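Long-range contacts in hypothetical protein PG1100 (Porphyromonas gingivalis, PDB 1ZBS), which is of unknown function but may be a kinase that transfers phosphate from ATP to N-acetylglucosamine: residues 1-12 / 56-67; 42-50 / 78-86. All blocks are in the same frame, centred on the assembly; numbering follows the deposited sequence.

Contact 1: residues 1-12 / 56-67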
loop_
_atom_site.group_PDB
_atom_site.type_symbol
_atom_site.label_atom_id
_atom_site.label_comp_id
_atom_site.label_asym_id
_atom_site.label_seq_id
_atom_site.Cartn_x
_atom_site.Cartn_y
_atom_site.Cartn_z
HETATM N N MSE A 1 -33.607 28.619 5.542
HETATM C CA MSE A 1 -32.979 27.353 5.999
HETATM C C MSE A 1 -31.584 27.181 5.415
HETATM O O MSE A 1 -31.187 27.909 4.501
HETATM C CB MSE A 1 -33.873 26.154 5.644
HETATM C CG MSE A 1 -34.442 26.157 4.231
HETATM SE SE MSE A 1 -35.824 24.797 3.969
HETATM C CE MSE A 1 -37.309 25.712 4.826
ATOM N N ILE A 2 -30.837 26.224 5.955
ATOM C CA ILE A 2 -29.473 25.979 5.505
ATOM C C ILE A 2 -29.241 24.594 4.920
ATOM O O ILE A 2 -30.012 23.663 5.160
ATOM C CB ILE A 2 -28.467 26.183 6.662
ATOM C CG1 ILE A 2 -28.770 25.196 7.796
ATOM C CG2 ILE A 2 -28.538 27.619 7.159
ATOM C CD1 ILE A 2 -27.758 25.219 8.930
ATOM N N LEU A 3 -28.167 24.478 4.145
ATOM C CA LEU A 3 -27.778 23.218 3.513
ATOM C C LEU A 3 -26.425 22.780 4.064
ATOM O O LEU A 3 -25.428 23.495 3.949
ATOM C CB LEU A 3 -27.682 23.385 1.989
ATOM C CG LEU A 3 -27.261 22.122 1.224
ATOM C CD1 LEU A 3 -28.298 21.025 1.465
ATOM C CD2 LEU A 3 -27.123 22.413 -0.273
ATOM N N ILE A 4 -26.388 21.606 4.672
ATOM C CA ILE A 4 -25.139 21.112 5.226
ATOM C C ILE A 4 -24.693 19.842 4.514
ATOM O O ILE A 4 -25.466 18.891 4.352
ATOM C CB ILE A 4 -25.256 20.828 6.743
ATOM C CG1 ILE A 4 -25.705 22.094 7.482
ATOM C CG2 ILE A 4 -23.904 20.374 7.283
ATOM C CD1 ILE A 4 -25.958 21.889 8.954
ATOM N N GLY A 5 -23.436 19.841 4.087
ATOM C CA GLY A 5 -22.894 18.694 3.390
ATOM C C GLY A 5 -21.610 18.191 4.009
ATOM O O GLY A 5 -20.719 18.973 4.339
ATOM N N ASP A 6 -21.530 16.875 4.169
ATOM C CA ASP A 6 -20.357 16.231 4.733
ATOM C C ASP A 6 -19.914 15.143 3.763
ATOM O O ASP A 6 -20.547 14.092 3.668
ATOM C CB ASP A 6 -20.694 15.613 6.086
ATOM C CG ASP A 6 -19.460 15.267 6.884
ATOM O OD1 ASP A 6 -18.716 16.202 7.255
ATOM O OD2 ASP A 6 -19.229 14.066 7.140
ATOM N N SER A 7 -18.826 15.407 3.043
ATOM C CA SER A 7 -18.307 14.465 2.059
ATOM C C SER A 7 -17.085 13.684 2.521
ATOM O O SER A 7 -16.125 14.251 3.040
ATOM C CB SER A 7 -17.965 15.199 0.758
ATOM O OG SER A 7 -17.436 14.305 -0.212
ATOM N N GLY A 8 -17.138 12.374 2.312
ATOM C CA GLY A 8 -16.036 11.507 2.682
ATOM C C GLY A 8 -15.501 10.811 1.447
ATOM O O GLY A 8 -15.915 11.114 0.324
ATOM N N SER A 9 -14.579 9.877 1.650
ATOM C CA SER A 9 -13.986 9.130 0.547
ATOM C C SER A 9 -14.863 7.940 0.171
ATOM O O SER A 9 -14.385 6.808 0.069
ATOM C CB SER A 9 -12.578 8.656 0.930
ATOM O OG SER A 9 -12.567 8.040 2.210
ATOM N N THR A 10 -16.152 8.215 -0.028
ATOM C CA THR A 10 -17.138 7.202 -0.398
ATOM C C THR A 10 -18.423 7.873 -0.882
ATOM O O THR A 10 -18.776 7.779 -2.062
ATOM C CB THR A 10 -17.473 6.271 0.796
ATOM O OG1 THR A 10 -16.353 5.414 1.059
ATOM C CG2 THR A 10 -18.702 5.418 0.493
ATOM N N LYS A 11 -19.115 8.554 0.030
ATOM C CA LYS A 11 -20.361 9.243 -0.305
ATOM C C LYS A 11 -20.433 10.629 0.352
ATOM O O LYS A 11 -19.574 10.995 1.157
ATOM C CB LYS A 11 -21.564 8.400 0.142
ATOM C CG LYS A 11 -22.071 8.690 1.566
ATOM C CD LYS A 11 -21.097 8.271 2.666
ATOM C CE LYS A 11 -21.206 6.769 2.993
ATOM N NZ LYS A 11 -20.273 6.366 4.121
ATOM N N THR A 12 -21.459 11.398 0.001
ATOM C CA THR A 12 -21.639 12.726 0.575
ATOM C C THR A 12 -22.990 12.798 1.267
ATOM O O THR A 12 -24.016 12.521 0.654
ATOM C CB THR A 12 -21.587 13.816 -0.496
ATOM O OG1 THR A 12 -20.433 13.621 -1.318
ATOM C CG2 THR A 12 -21.516 15.190 0.155
ATOM N N LYS A 56 -37.092 23.430 -2.051
ATOM C CA LYS A 56 -36.800 24.546 -1.170
ATOM C C LYS A 56 -35.449 25.085 -1.574
ATOM O O LYS A 56 -34.705 25.603 -0.744
ATOM C CB LYS A 56 -36.753 24.092 0.278
ATOM C CG LYS A 56 -35.833 22.930 0.487
ATOM C CD LYS A 56 -36.628 21.672 0.632
ATOM C CE LYS A 56 -37.276 21.606 1.998
ATOM N NZ LYS A 56 -37.807 20.213 2.163
ATOM N N ALA A 57 -35.137 24.952 -2.856
ATOM C CA ALA A 57 -33.868 25.427 -3.379
ATOM C C ALA A 57 -33.738 26.935 -3.219
ATOM O O ALA A 57 -32.633 27.472 -3.193
ATOM C CB ALA A 57 -33.739 25.047 -4.849
ATOM N N SER A 58 -34.871 27.618 -3.110
ATOM C CA SER A 58 -34.865 29.068 -2.963
ATOM C C SER A 58 -34.906 29.487 -1.492
ATOM O O SER A 58 -34.734 30.663 -1.157
ATOM C CB SER A 58 -36.047 29.662 -3.731
ATOM O OG SER A 58 -37.240 28.965 -3.436
ATOM N N SER A 59 -35.126 28.502 -0.627
ATOM C CA SER A 59 -35.185 28.711 0.814
ATOM C C SER A 59 -33.786 28.579 1.419
ATOM O O SER A 59 -33.584 28.868 2.599
ATOM C CB SER A 59 -36.112 27.676 1.460
ATOM O OG SER A 59 -37.412 27.712 0.888
ATOM N N ILE A 60 -32.824 28.137 0.612
ATOM C CA ILE A 60 -31.456 27.976 1.084
ATOM C C ILE A 60 -30.763 29.323 1.168
ATOM O O ILE A 60 -30.356 29.889 0.153
ATOM C CB ILE A 60 -30.640 27.070 0.159
ATOM C CG1 ILE A 60 -31.330 25.719 0.009
ATOM C CG2 ILE A 60 -29.238 26.896 0.727
ATOM C CD1 ILE A 60 -31.558 24.990 1.311
ATOM N N ARG A 61 -30.620 29.820 2.392
ATOM C CA ARG A 61 -30.002 31.118 2.639
ATOM C C ARG A 61 -28.496 31.009 2.870
ATOM O O ARG A 61 -27.771 32.009 2.846
ATOM C CB ARG A 61 -30.682 31.774 3.844
ATOM C CG ARG A 61 -32.173 32.045 3.636
ATOM C CD ARG A 61 -32.412 33.429 3.040
ATOM N NE ARG A 61 -31.762 33.590 1.746
ATOM C CZ ARG A 61 -32.096 32.906 0.657
ATOM N NH1 ARG A 61 -31.450 33.117 -0.483
ATOM N NH2 ARG A 61 -33.082 32.019 0.706
ATOM N N ALA A 62 -28.033 29.786 3.099
ATOM C CA ALA A 62 -26.621 29.529 3.324
ATOM C C ALA A 62 -26.351 28.043 3.179
ATOM O O ALA A 62 -27.246 27.213 3.360
ATOM C CB ALA A 62 -26.198 30.007 4.717
ATOM N N VAL A 63 -25.111 27.729 2.830
ATOM C CA VAL A 63 -24.656 26.355 2.644
ATOM C C VAL A 63 -23.264 26.193 3.259
ATOM O O VAL A 63 -22.384 27.043 3.082
ATOM C CB VAL A 63 -24.627 25.972 1.129
ATOM C CG1 VAL A 63 -24.206 27.161 0.300
ATOM C CG2 VAL A 63 -23.655 24.820 0.898
ATOM N N TYR A 64 -23.096 25.098 3.997
ATOM C CA TYR A 64 -21.838 24.769 4.664
ATOM C C TYR A 64 -21.420 23.359 4.237
ATOM O O TYR A 64 -22.093 22.368 4.540
ATOM C CB TYR A 64 -21.996 24.824 6.191
ATOM C CG TYR A 64 -22.552 26.128 6.717
ATOM C CD1 TYR A 64 -23.916 26.276 6.971
ATOM C CD2 TYR A 64 -21.714 27.211 6.974
ATOM C CE1 TYR A 64 -24.433 27.475 7.475
ATOM C CE2 TYR A 64 -22.215 28.411 7.473
ATOM C CZ TYR A 64 -23.576 28.538 7.726
ATOM O OH TYR A 64 -24.068 29.720 8.245
ATOM N N PHE A 65 -20.305 23.289 3.521
ATOM C CA PHE A 65 -19.791 22.031 3.014
ATOM C C PHE A 65 -18.502 21.616 3.702
ATOM O O PHE A 65 -17.596 22.424 3.897
ATOM C CB PHE A 65 -19.567 22.142 1.504
ATOM C CG PHE A 65 -19.214 20.844 0.849
ATOM C CD1 PHE A 65 -17.889 20.419 0.782
ATOM C CD2 PHE A 65 -20.215 20.028 0.328
ATOM C CE1 PHE A 65 -17.566 19.196 0.208
ATOM C CE2 PHE A 65 -19.906 18.801 -0.250
ATOM C CZ PHE A 65 -18.580 18.383 -0.312
ATOM N N TYR A 66 -18.442 20.346 4.074
ATOM C CA TYR A 66 -17.278 19.776 4.729
ATOM C C TYR A 66 -16.910 18.508 3.972
ATOM O O TYR A 66 -17.743 17.614 3.804
ATOM C CB TYR A 66 -17.611 19.433 6.178
ATOM C CG TYR A 66 -17.919 20.636 7.035
ATOM C CD1 TYR A 66 -16.902 21.489 7.456
ATOM C CD2 TYR A 66 -19.231 20.924 7.426
ATOM C CE1 TYR A 66 -17.174 22.598 8.251
ATOM C CE2 TYR A 66 -19.517 22.034 8.222
ATOM C CZ TYR A 66 -18.478 22.865 8.631
ATOM O OH TYR A 66 -18.738 23.955 9.423
ATOM N N GLY A 67 -15.669 18.428 3.505
ATOM C CA GLY A 67 -15.249 17.244 2.773
ATOM C C GLY A 67 -13.748 17.090 2.653
ATOM O O GLY A 67 -13.013 18.080 2.646
#
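Parallel pairing of strands 2-7 and 62-67, Leu-3 beside Val-63 and Gly-5 beside Phe-65, forms the middle of a five-stranded mixed sheet of order 3-2-1-4-5, as in the ribonuclease H-like domains of ASKHA proteins. The strand axes diverge by only 8°. Leu-3 and Gly-5 both donate and accept: Leu-3 N bonds to Ala-62 O, and Leu-3 O receives Tyr-64 N at 2.8 Å in a nearly straight bond. Ser-7 N closes the series on Tyr-66 O (2.6 Å). Met-1, a selenomethionine, is bonded through its backbone N and O: the N reaches Ser-59 O, and the O takes Arg-61 N at 2.9 Å. Its side chain lies against Ser-59 CB and crosses that of Lys-56 at about a right angle. Met-1 SE lies 3.9 Å from Lys-56 CB. On the face with Ile-2, Ile-4 and Tyr-64, Ile-2 CG2 meets the ring edge of Tyr-64 at CE1, while helix 271-280 packs over that face and stacks His-278 on Tyr-64. On the other face, Phe-65 CG stands anti to its backbone N (chi1 -172°), turning the ring over Gly-5 O and bringing CZ to 3.4 Å from Ser-7 CB.

Contact 2: residues 42-50 / 78-86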
loop_
_atom_site.group_PDB
_atom_site.type_symbol
_atom_site.label_atom_id
_atom_site.label_comp_id
_atom_site.label_asym_id
_atom_site.label_seq_id
_atom_site.Cartn_x
_atom_site.Cartn_y
_atom_site.Cartn_z
ATOM N N ASP A 42 -19.330 19.393 -11.318
ATOM C CA ASP A 42 -20.364 20.373 -11.652
ATOM C C ASP A 42 -21.569 19.594 -12.163
ATOM O O ASP A 42 -22.676 20.123 -12.284
ATOM C CB ASP A 42 -19.855 21.297 -12.759
ATOM C CG ASP A 42 -20.385 22.702 -12.638
ATOM O OD1 ASP A 42 -20.042 23.394 -11.651
ATOM O OD2 ASP A 42 -21.151 23.123 -13.535
ATOM N N THR A 43 -21.327 18.326 -12.475
ATOM C CA THR A 43 -22.367 17.451 -12.971
ATOM C C THR A 43 -23.071 16.748 -11.821
ATOM O O THR A 43 -24.295 16.558 -11.844
ATOM C CB THR A 43 -21.788 16.398 -13.938
ATOM O OG1 THR A 43 -22.629 15.233 -13.942
ATOM C CG2 THR A 43 -20.377 16.018 -13.521
ATOM N N ALA A 44 -22.298 16.370 -10.811
ATOM C CA ALA A 44 -22.855 15.693 -9.641
ATOM C C ALA A 44 -23.737 16.655 -8.850
ATOM O O ALA A 44 -24.758 16.261 -8.280
ATOM C CB ALA A 44 -21.732 15.171 -8.756
ATOM N N LEU A 45 -23.334 17.921 -8.826
ATOM C CA LEU A 45 -24.078 18.945 -8.109
ATOM C C LEU A 45 -25.498 19.115 -8.639
ATOM O O LEU A 45 -26.456 19.119 -7.865
ATOM C CB LEU A 45 -23.339 20.285 -8.180
ATOM C CG LEU A 45 -22.546 20.726 -6.946
ATOM C CD1 LEU A 45 -21.646 19.603 -6.474
ATOM C CD2 LEU A 45 -21.720 21.968 -7.286
ATOM N N ARG A 46 -25.639 19.238 -9.955
ATOM C CA ARG A 46 -26.958 19.435 -10.539
ATOM C C ARG A 46 -27.634 18.197 -11.110
ATOM O O ARG A 46 -28.543 18.308 -11.932
ATOM C CB ARG A 46 -26.898 20.541 -11.602
ATOM C CG ARG A 46 -25.855 20.356 -12.692
ATOM C CD ARG A 46 -25.391 21.725 -13.181
ATOM N NE ARG A 46 -24.531 21.670 -14.359
ATOM C CZ ARG A 46 -23.858 22.716 -14.835
ATOM N NH1 ARG A 46 -23.102 22.587 -15.918
ATOM N NH2 ARG A 46 -23.926 23.890 -14.222
ATOM N N SER A 47 -27.202 17.020 -10.671
ATOM C CA SER A 47 -27.796 15.769 -11.136
ATOM C C SER A 47 -28.046 14.877 -9.930
ATOM O O SER A 47 -28.822 13.922 -9.994
ATOM C CB SER A 47 -26.862 15.050 -12.113
ATOM O OG SER A 47 -25.749 14.491 -11.437
ATOM N N GLU A 48 -27.385 15.209 -8.824
ATOM C CA GLU A 48 -27.520 14.447 -7.592
ATOM C C GLU A 48 -27.936 15.339 -6.430
ATOM O O GLU A 48 -28.780 14.963 -5.618
ATOM C CB GLU A 48 -26.194 13.756 -7.252
ATOM C CG GLU A 48 -25.667 12.835 -8.347
ATOM C CD GLU A 48 -24.378 12.125 -7.955
ATOM O OE1 GLU A 48 -24.407 11.293 -7.024
ATOM O OE2 GLU A 48 -23.335 12.401 -8.581
ATOM N N VAL A 49 -27.343 16.525 -6.353
ATOM C CA VAL A 49 -27.655 17.438 -5.263
ATOM C C VAL A 49 -28.920 18.250 -5.508
ATOM O O VAL A 49 -29.846 18.215 -4.700
ATOM C CB VAL A 49 -26.489 18.415 -4.994
ATOM C CG1 VAL A 49 -26.727 19.150 -3.687
ATOM C CG2 VAL A 49 -25.168 17.663 -4.958
ATOM N N LEU A 50 -28.956 18.981 -6.619
ATOM C CA LEU A 50 -30.114 19.807 -6.954
ATOM C C LEU A 50 -31.431 19.045 -6.977
ATOM O O LEU A 50 -32.414 19.489 -6.400
ATOM C CB LEU A 50 -29.913 20.492 -8.309
ATOM C CG LEU A 50 -29.715 22.012 -8.289
ATOM C CD1 LEU A 50 -29.592 22.506 -9.718
ATOM C CD2 LEU A 50 -30.885 22.697 -7.587
ATOM N N LEU A 78 -14.953 24.515 -5.353
ATOM C CA LEU A 78 -16.246 23.909 -5.064
ATOM C C LEU A 78 -17.209 25.012 -4.655
ATOM O O LEU A 78 -18.416 24.904 -4.854
ATOM C CB LEU A 78 -16.108 22.889 -3.935
ATOM C CG LEU A 78 -17.366 22.113 -3.542
ATOM C CD1 LEU A 78 -18.012 21.477 -4.762
ATOM C CD2 LEU A 78 -16.971 21.056 -2.522
ATOM N N ASN A 79 -16.657 26.078 -4.084
ATOM C CA ASN A 79 -17.454 27.218 -3.652
ATOM C C ASN A 79 -18.107 27.844 -4.884
ATOM O O ASN A 79 -19.269 28.245 -4.842
ATOM C CB ASN A 79 -16.562 28.240 -2.934
ATOM C CG ASN A 79 -17.347 29.420 -2.380
ATOM O OD1 ASN A 79 -18.019 30.140 -3.118
ATOM N ND2 ASN A 79 -17.255 29.626 -1.071
ATOM N N GLU A 80 -17.361 27.911 -5.983
ATOM C CA GLU A 80 -17.882 28.477 -7.223
ATOM C C GLU A 80 -18.942 27.573 -7.833
ATOM O O GLU A 80 -19.966 28.050 -8.324
ATOM C CB GLU A 80 -16.754 28.685 -8.233
ATOM C CG GLU A 80 -15.726 29.711 -7.803
ATOM C CD GLU A 80 -14.673 29.950 -8.867
ATOM O OE1 GLU A 80 -15.055 30.304 -10.005
ATOM O OE2 GLU A 80 -13.468 29.784 -8.567
ATOM N N ALA A 81 -18.686 26.268 -7.801
ATOM C CA ALA A 81 -19.610 25.273 -8.338
ATOM C C ALA A 81 -20.919 25.296 -7.560
ATOM O O ALA A 81 -22.000 25.279 -8.147
ATOM C CB ALA A 81 -18.979 23.882 -8.256
ATOM N N LEU A 82 -20.810 25.324 -6.235
ATOM C CA LEU A 82 -21.982 25.365 -5.363
ATOM C C LEU A 82 -22.724 26.673 -5.584
ATOM O O LEU A 82 -23.948 26.694 -5.702
ATOM C CB LEU A 82 -21.561 25.270 -3.895
ATOM C CG LEU A 82 -21.115 23.904 -3.364
ATOM C CD1 LEU A 82 -20.393 24.091 -2.040
ATOM C CD2 LEU A 82 -22.321 22.986 -3.203
ATOM N N ASP A 83 -21.972 27.765 -5.641
ATOM C CA ASP A 83 -22.572 29.069 -5.843
ATOM C C ASP A 83 -23.367 29.130 -7.154
ATOM O O ASP A 83 -24.296 29.924 -7.281
ATOM C CB ASP A 83 -21.492 30.154 -5.805
ATOM C CG ASP A 83 -22.075 31.553 -5.765
ATOM O OD1 ASP A 83 -22.435 32.072 -6.843
ATOM O OD2 ASP A 83 -22.184 32.125 -4.653
ATOM N N SER A 84 -23.008 28.290 -8.122
ATOM C CA SER A 84 -23.724 28.259 -9.392
ATOM C C SER A 84 -24.954 27.370 -9.239
ATOM O O SER A 84 -25.913 27.466 -10.009
ATOM C CB SER A 84 -22.821 27.733 -10.514
ATOM O OG SER A 84 -21.795 28.668 -10.820
HETATM N N MSE A 85 -24.928 26.501 -8.236
HETATM C CA MSE A 85 -26.063 25.631 -7.974
HETATM C C MSE A 85 -27.184 26.503 -7.411
HETATM O O MSE A 85 -28.308 26.475 -7.905
HETATM C CB MSE A 85 -25.673 24.539 -6.975
HETATM C CG MSE A 85 -26.829 23.646 -6.569
HETATM SE SE MSE A 85 -26.232 22.047 -5.677
HETATM C CE MSE A 85 -26.017 22.748 -3.887
ATOM N N LEU A 86 -26.870 27.270 -6.371
ATOM C CA LEU A 86 -27.836 28.187 -5.773
ATOM C C LEU A 86 -27.219 29.576 -5.870
ATOM O O LEU A 86 -26.581 30.054 -4.929
ATOM C CB LEU A 86 -28.120 27.848 -4.304
ATOM C CG LEU A 86 -28.837 26.554 -3.903
ATOM C CD1 LEU A 86 -29.777 26.115 -5.010
ATOM C CD2 LEU A 86 -27.819 25.471 -3.597
#
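Asp-42 rests on helix 78-85 through its carboxylate, OD1 lying 3.6 Å from Ala-81 CB. Its other oxygen, OD2, pairs with Arg-46 NH2 one turn further on at 3.0 Å; because that oxygen stands well out of the guanidinium plane, the attraction is one of charge without a directed N-H. Leu-45 points at helix 78-85. Its CD2 presses on the Ala-81 methyl at 3.5 Å (CD2 to CB), a tight carbon contact, and also lies against the Ala-81 carbonyl group and Leu-82 N. On the other branch, Leu-45 CD1 meets Leu-78 CD1 at 4.4 Å. The small Ala-81 lets this leucine come close to the backbone. The two helices flank strand 62-67 in sequence and lie on one face of the N-terminal sheet, where they run roughly in the same direction; segments 42-50 and 78-85 cross at -38°, their axes 9.9 Å apart at closest approach. Between 45 and 49 helix 42-50 widens into a pi-type turn, and Ala-44 O accepts from both Glu-48 N and Val-49 N. Val-49 then meets the selenium of selenomethionine Met-85 at 3.5 Å through CG1, the branch set anti to the backbone N (chi1 -168°). The Met-85 chain is extended as far as SE and bends at chi3 (83°), bringing CE also onto Val-49 CG1, and it crosses both Leu-45 and Val-49 nearly perpendicularly. Leu-50 instead slides past Met-85 in the opposite direction, CG to CG 3.7 Å, and its CD2 touches Leu-86 CD1.

Contact 2 is the helical layer over one face of the sheet built by contact 1; their centres are about 10 Å apart. The chain alternates between them, helix 38-53 leading into strand 62-67 and that strand into helix 75-85, which returns to strand 91-95 in a beta-alpha-beta crossover. Phe-65 is a main link, its CE1 3.4 Å from Leu-78 CD2 and its CB 4.1 Å from Leu-82 CD1. Leu-3 CD2 meets Met-85 CE at 3.8 Å, and Ala-57 O lies 3.6 Å from Leu-86 CD1. By analogy with ASKHA kinases, the turn after strand 2-7 probably faces the nucleotide phosphates.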